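Local coordinates for NTP pyrophosphohydrolase MazG-like domain-containing protein (PDB 2Q9L), which probably hydrolyses nucleoside triphosphates to monophosphates and pyrophosphate, as a metal-dependent enzyme of the all-helical MazG family, at the interface of chains A and B. Coordinates in Å, arbitrary orientation; residue numbers count along the deposited sequence, not the author numbering. Chains: chain A/B, Hypothetical protein.

Contact 1: the interface of chains A and B. Residues chain A 69-70, 73, 75, 77; chain B 44, 55-56, 59.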
# COMPACT_ATOMS: atom_id res chain seq x y z
N LEU A 69 -11.75 -2.32 -7.92
CA LEU A 69 -10.88 -3.40 -8.42
C LEU A 69 -11.63 -4.71 -8.49
O LEU A 69 -11.47 -5.48 -9.45
CB LEU A 69 -9.59 -3.56 -7.60
CG LEU A 69 -8.46 -2.56 -7.85
CD1 LEU A 69 -7.51 -2.56 -6.65
CD2 LEU A 69 -7.69 -2.90 -9.10
N ALA A 70 -12.47 -4.97 -7.49
CA ALA A 70 -13.31 -6.16 -7.50
C ALA A 70 -14.16 -6.22 -8.77
O ALA A 70 -14.21 -7.26 -9.43
CB ALA A 70 -14.17 -6.24 -6.25
N HIS A 73 -11.96 -7.02 -11.82
CA HIS A 73 -11.40 -8.36 -11.78
C HIS A 73 -12.44 -9.48 -11.68
O HIS A 73 -12.08 -10.64 -11.47
CB HIS A 73 -10.32 -8.45 -10.70
CG HIS A 73 -9.10 -7.67 -11.03
ND1 HIS A 73 -8.12 -8.17 -11.86
CD2 HIS A 73 -8.72 -6.42 -10.70
CE1 HIS A 73 -7.18 -7.25 -12.01
NE2 HIS A 73 -7.52 -6.18 -11.32
N VAL A 75 -14.74 -10.01 -9.38
CA VAL A 75 -14.85 -10.50 -8.00
C VAL A 75 -16.15 -10.05 -7.34
O VAL A 75 -16.53 -8.88 -7.42
CB VAL A 75 -13.64 -10.04 -7.12
CG1 VAL A 75 -13.83 -10.46 -5.64
CG2 VAL A 75 -12.30 -10.54 -7.68
N LEU A 77 -17.40 -9.56 -3.81
CA LEU A 77 -16.84 -9.43 -2.46
C LEU A 77 -17.67 -10.11 -1.39
O LEU A 77 -17.12 -10.66 -0.45
CB LEU A 77 -16.62 -7.95 -2.10
CG LEU A 77 -15.44 -7.27 -2.78
CD1 LEU A 77 -15.45 -5.78 -2.51
CD2 LEU A 77 -14.14 -7.91 -2.36
N GLY B 44 -11.16 -13.19 -11.57
CA GLY B 44 -12.42 -13.94 -11.55
C GLY B 44 -12.92 -14.20 -10.13
O GLY B 44 -12.36 -13.69 -9.16
N VAL B 55 -6.91 -12.93 -6.56
CA VAL B 55 -7.23 -11.50 -6.48
C VAL B 55 -8.43 -11.32 -5.53
O VAL B 55 -8.47 -10.39 -4.73
CB VAL B 55 -7.51 -10.87 -7.91
CG1 VAL B 55 -8.11 -9.48 -7.80
CG2 VAL B 55 -6.24 -10.85 -8.79
N ALA B 56 -9.38 -12.23 -5.61
CA ALA B 56 -10.59 -12.17 -4.76
C ALA B 56 -10.27 -12.20 -3.26
O ALA B 56 -10.74 -11.35 -2.50
CB ALA B 56 -11.55 -13.26 -5.12
N LEU B 59 -8.29 -9.05 -2.25
CA LEU B 59 -9.22 -7.93 -2.20
C LEU B 59 -9.99 -7.94 -0.88
O LEU B 59 -10.09 -6.91 -0.21
CB LEU B 59 -10.16 -7.93 -3.41
CG LEU B 59 -9.54 -7.43 -4.71
CD1 LEU B 59 -10.53 -7.51 -5.84
CD2 LEU B 59 -9.02 -5.97 -4.56
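B:Leu59 pushes its CD1 methyl against the backbone of A:Ala70, 3.5 Å from the alanine CA, close to the end of helix 55-72 of chain A. The side chain leaves its own helix with CG anti to the carbonyl carbon (chi1 -77°), and its two methyls then divide the work: CD1 meets A:Ala70, while CD2 reaches CB of A:Leu69 at 3.9 Å. A:Val75 also packs closely, from the loop that follows. Its CG1 lies 3.7 Å from CB of B:Ala56, and its CG2 sits near the alanine CA and the carbonyl oxygen of B:Gly44. A backbone hydrogen bond from B:Gly44 N to A:His73 O (2.7 Å, 152° at the hydrogen) ties the two loops together, and CB of A:His73 touches CG1 of B:Val55, the two side chains crossing at about a right angle. The packing relaxes at A:Leu77, whose CD2 stays 4.1 Å from CB of B:Leu59 and which loses little surface to the partner. Together these contacts seat the start of one helix 55-72 against the end of the other, probably steadying the segment that also carries the magnesium-binding residues A:Glu58 and A:Asp61 and their copies in chain B.

Contact 2: the interface of chains A and B. Residues chain A 43-44, 55-56, 59; chain B 70, 73, 75.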
# COMPACT_ATOMS: atom_id res chain seq x y z
N SER A 43 -7.93 10.71 13.65
CA SER A 43 -8.91 9.69 13.97
C SER A 43 -10.24 10.28 14.35
O SER A 43 -10.39 11.50 14.49
CB SER A 43 -8.43 8.85 15.16
OG SER A 43 -7.28 8.13 14.82
N GLY A 44 -11.22 9.40 14.56
CA GLY A 44 -12.56 9.81 14.99
C GLY A 44 -13.53 9.79 13.83
O GLY A 44 -13.15 9.47 12.71
N VAL A 55 -8.63 10.29 8.67
CA VAL A 55 -8.47 8.84 8.60
C VAL A 55 -9.72 8.20 7.99
O VAL A 55 -9.61 7.30 7.15
CB VAL A 55 -8.11 8.21 9.98
CG1 VAL A 55 -8.15 6.67 9.90
CG2 VAL A 55 -6.71 8.66 10.44
N ALA A 56 -10.89 8.69 8.41
CA ALA A 56 -12.17 8.22 7.90
C ALA A 56 -12.29 8.30 6.37
O ALA A 56 -12.68 7.33 5.72
CB ALA A 56 -13.31 8.99 8.55
N LEU A 59 -9.65 5.80 4.59
CA LEU A 59 -10.19 4.44 4.67
C LEU A 59 -11.35 4.27 3.68
O LEU A 59 -11.44 3.24 3.01
CB LEU A 59 -10.67 4.07 6.09
CG LEU A 59 -9.63 3.94 7.22
CD1 LEU A 59 -10.34 3.71 8.53
CD2 LEU A 59 -8.56 2.85 6.99
N ALA B 70 -10.84 0.91 10.68
CA ALA B 70 -11.99 1.76 10.98
C ALA B 70 -12.47 1.62 12.44
O ALA B 70 -12.64 2.64 13.12
CB ALA B 70 -13.13 1.51 10.00
N HIS B 73 -9.89 3.19 14.69
CA HIS B 73 -9.80 4.66 14.58
C HIS B 73 -11.11 5.39 14.86
O HIS B 73 -11.21 6.62 14.67
CB HIS B 73 -9.15 5.08 13.25
CG HIS B 73 -7.69 4.77 13.21
ND1 HIS B 73 -6.74 5.63 13.73
CD2 HIS B 73 -7.01 3.67 12.82
CE1 HIS B 73 -5.55 5.09 13.61
NE2 HIS B 73 -5.68 3.89 13.06
N VAL B 75 -13.86 5.02 13.35
CA VAL B 75 -14.50 5.37 12.08
C VAL B 75 -15.72 4.48 11.80
O VAL B 75 -15.64 3.25 11.86
CB VAL B 75 -13.50 5.30 10.90
CG1 VAL B 75 -14.22 5.48 9.54
CG2 VAL B 75 -12.40 6.34 11.09
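B:His73 and A:Ser43 join side chain to side chain in this loop-to-loop contact between two copies of a MazG-family helical protein. The histidine, in the loop just after helix 55-72, has CG anti to the carbonyl carbon (chi1 -71°), which carries the ring towards the serine. Its CB packs on CG1 of A:Val55 at 3.8 Å, the two side chains crossing almost perpendicularly, and CG touches the same methyl. Further along, ND1 is hydrogen-bonded to the A:Ser43 hydroxyl OG at 2.8 Å; which of the two donates the hydrogen is not decided by the coordinates. The ring atom CE1, next to ND1, stays 3.7 Å from that OG. CB of A:Ser43 lies at the edge of the imidazole and in its plane, so the serine meets the rim of the ring and not a face.

The same histidine is also held by its main chain. A:Gly44 N donates to the carbonyl oxygen of B:His73 over 2.8 Å, approaching almost in line with the C=O bond (172°). Neighbouring residues of the 43-44 loop thus grip both the side chain and the backbone of one residue. Beside this polar pair the surface turns apolar: CG2 of B:Val75 rests 3.7 Å from CA of A:Ala56, and CD1 of A:Leu59 presses on CA of B:Ala70 at 3.5 Å.

Contact 3: the interface of chains A and B. Residues chain A 45, 51, 56-57, 59-60; chain B 75, 77, 80.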
# COMPACT_ATOMS: atom_id res chain seq x y z
N GLN A 45 -14.78 10.14 14.10
CA GLN A 45 -15.77 10.23 13.04
C GLN A 45 -16.04 11.71 12.73
O GLN A 45 -16.73 12.39 13.49
CB GLN A 45 -17.06 9.48 13.40
CG GLN A 45 -18.18 9.57 12.34
CD GLN A 45 -17.75 9.03 10.99
OE1 GLN A 45 -17.05 8.02 10.90
NE2 GLN A 45 -18.16 9.71 9.92
N LEU A 51 -13.81 16.39 7.18
CA LEU A 51 -13.69 15.17 6.38
C LEU A 51 -12.42 15.07 5.51
O LEU A 51 -11.79 13.99 5.43
CB LEU A 51 -14.95 14.97 5.53
CG LEU A 51 -15.04 13.68 4.70
CD1 LEU A 51 -14.85 12.45 5.56
CD2 LEU A 51 -16.37 13.64 4.01
N ALA A 56 -10.89 8.69 8.41
CA ALA A 56 -12.17 8.22 7.90
C ALA A 56 -12.29 8.30 6.37
O ALA A 56 -12.68 7.33 5.72
CB ALA A 56 -13.31 8.99 8.55
N GLU A 57 -11.92 9.44 5.79
CA GLU A 57 -12.01 9.62 4.34
C GLU A 57 -11.05 8.76 3.56
O GLU A 57 -11.40 8.27 2.49
CB GLU A 57 -11.77 11.07 3.96
CG GLU A 57 -12.19 11.38 2.53
CD GLU A 57 -11.62 12.68 2.05
OE1 GLU A 57 -10.38 12.79 2.00
OE2 GLU A 57 -12.42 13.59 1.73
N LEU A 59 -9.65 5.80 4.59
CA LEU A 59 -10.19 4.44 4.67
C LEU A 59 -11.35 4.27 3.68
O LEU A 59 -11.44 3.24 3.01
CB LEU A 59 -10.67 4.07 6.09
CG LEU A 59 -9.63 3.94 7.22
CD1 LEU A 59 -10.34 3.71 8.53
CD2 LEU A 59 -8.56 2.85 6.99
N TYR A 60 -12.23 5.26 3.58
CA TYR A 60 -13.30 5.15 2.61
C TYR A 60 -12.73 5.06 1.20
O TYR A 60 -13.07 4.13 0.46
CB TYR A 60 -14.35 6.26 2.69
CG TYR A 60 -15.34 6.14 1.55
CD1 TYR A 60 -16.38 5.20 1.60
CD2 TYR A 60 -15.21 6.92 0.40
CE1 TYR A 60 -17.27 5.07 0.54
CE2 TYR A 60 -16.09 6.80 -0.66
CZ TYR A 60 -17.12 5.87 -0.59
OH TYR A 60 -17.99 5.74 -1.65
N VAL B 75 -13.86 5.02 13.35
CA VAL B 75 -14.50 5.37 12.08
C VAL B 75 -15.72 4.48 11.80
O VAL B 75 -15.64 3.25 11.86
CB VAL B 75 -13.50 5.30 10.90
CG1 VAL B 75 -14.22 5.48 9.54
CG2 VAL B 75 -12.40 6.34 11.09
N LEU B 77 -17.78 3.53 8.74
CA LEU B 77 -17.53 3.58 7.29
C LEU B 77 -18.79 3.92 6.51
O LEU B 77 -18.75 4.64 5.52
CB LEU B 77 -16.93 2.28 6.78
CG LEU B 77 -15.46 1.97 7.09
CD1 LEU B 77 -15.20 0.50 6.83
CD2 LEU B 77 -14.54 2.85 6.27
N THR B 80 -19.46 7.57 6.93
CA THR B 80 -18.46 8.27 6.11
C THR B 80 -18.83 8.22 4.62
O THR B 80 -18.78 9.25 3.93
CB THR B 80 -17.04 7.71 6.33
OG1 THR B 80 -16.66 7.93 7.70
CG2 THR B 80 -16.02 8.40 5.44
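B:Thr80 meets A:Ala56 with both backbones helical, whereas A:Gln45 comes to the threonine from an extended loop. The glutamine carries CG anti to its backbone N (chi1 178°) and then bends at chi2 (59°), which brings the amide round to the threonine hydroxyl. NE2 donates to OG1 of B:Thr80 over 3.2 Å with 148° at the hydrogen; the hydroxyl oxygen lies in the amide plane, and the two side chains cross obliquely. OE1 lies equally near, 3.2 Å from the same OG1, so the hydroxyl faces the end of the amide and not NE2 alone. The bond is long, and the glutamine loses little surface here, so its hold is probably modest. The methyl of the threonine does the packing. CG2, anti to the backbone N, points at helix 55-72 of chain A, where it lies 3.5 Å from the carbonyl oxygen of A:Ala56 and 3.9 Å from CB of A:Tyr60, the root of that side chain. OG1 lies 3.6 Å from CB of A:Ala56, on the side of the alanine methyl. One turn earlier, CD2 of B:Leu77 reaches CB of A:Leu59 at 4.1 Å. The site lays helix 77-87 of chain B against helix 55-72 of chain A, extending the probable dimer interface.

Contacts 2 and 3 are adjoining parts of one patch: the centres of their C-alpha atoms lie about 5 Å apart, and both use A:Ala56, A:Leu59 and B:Val75. Contact 1 sits about 24 Å from contact 2 and about 22 Å from contact 3, measured between the same kind of centres. It is largely the two-fold counterpart of contact 2 with the chains exchanged, and its Leu77 pair echoes contact 3. Each helix 55-72 thus engages the partner near both ends, which is consistent with this pair acting as a dimer within the deposited four-chain assembly, although the coordinates alone do not establish it.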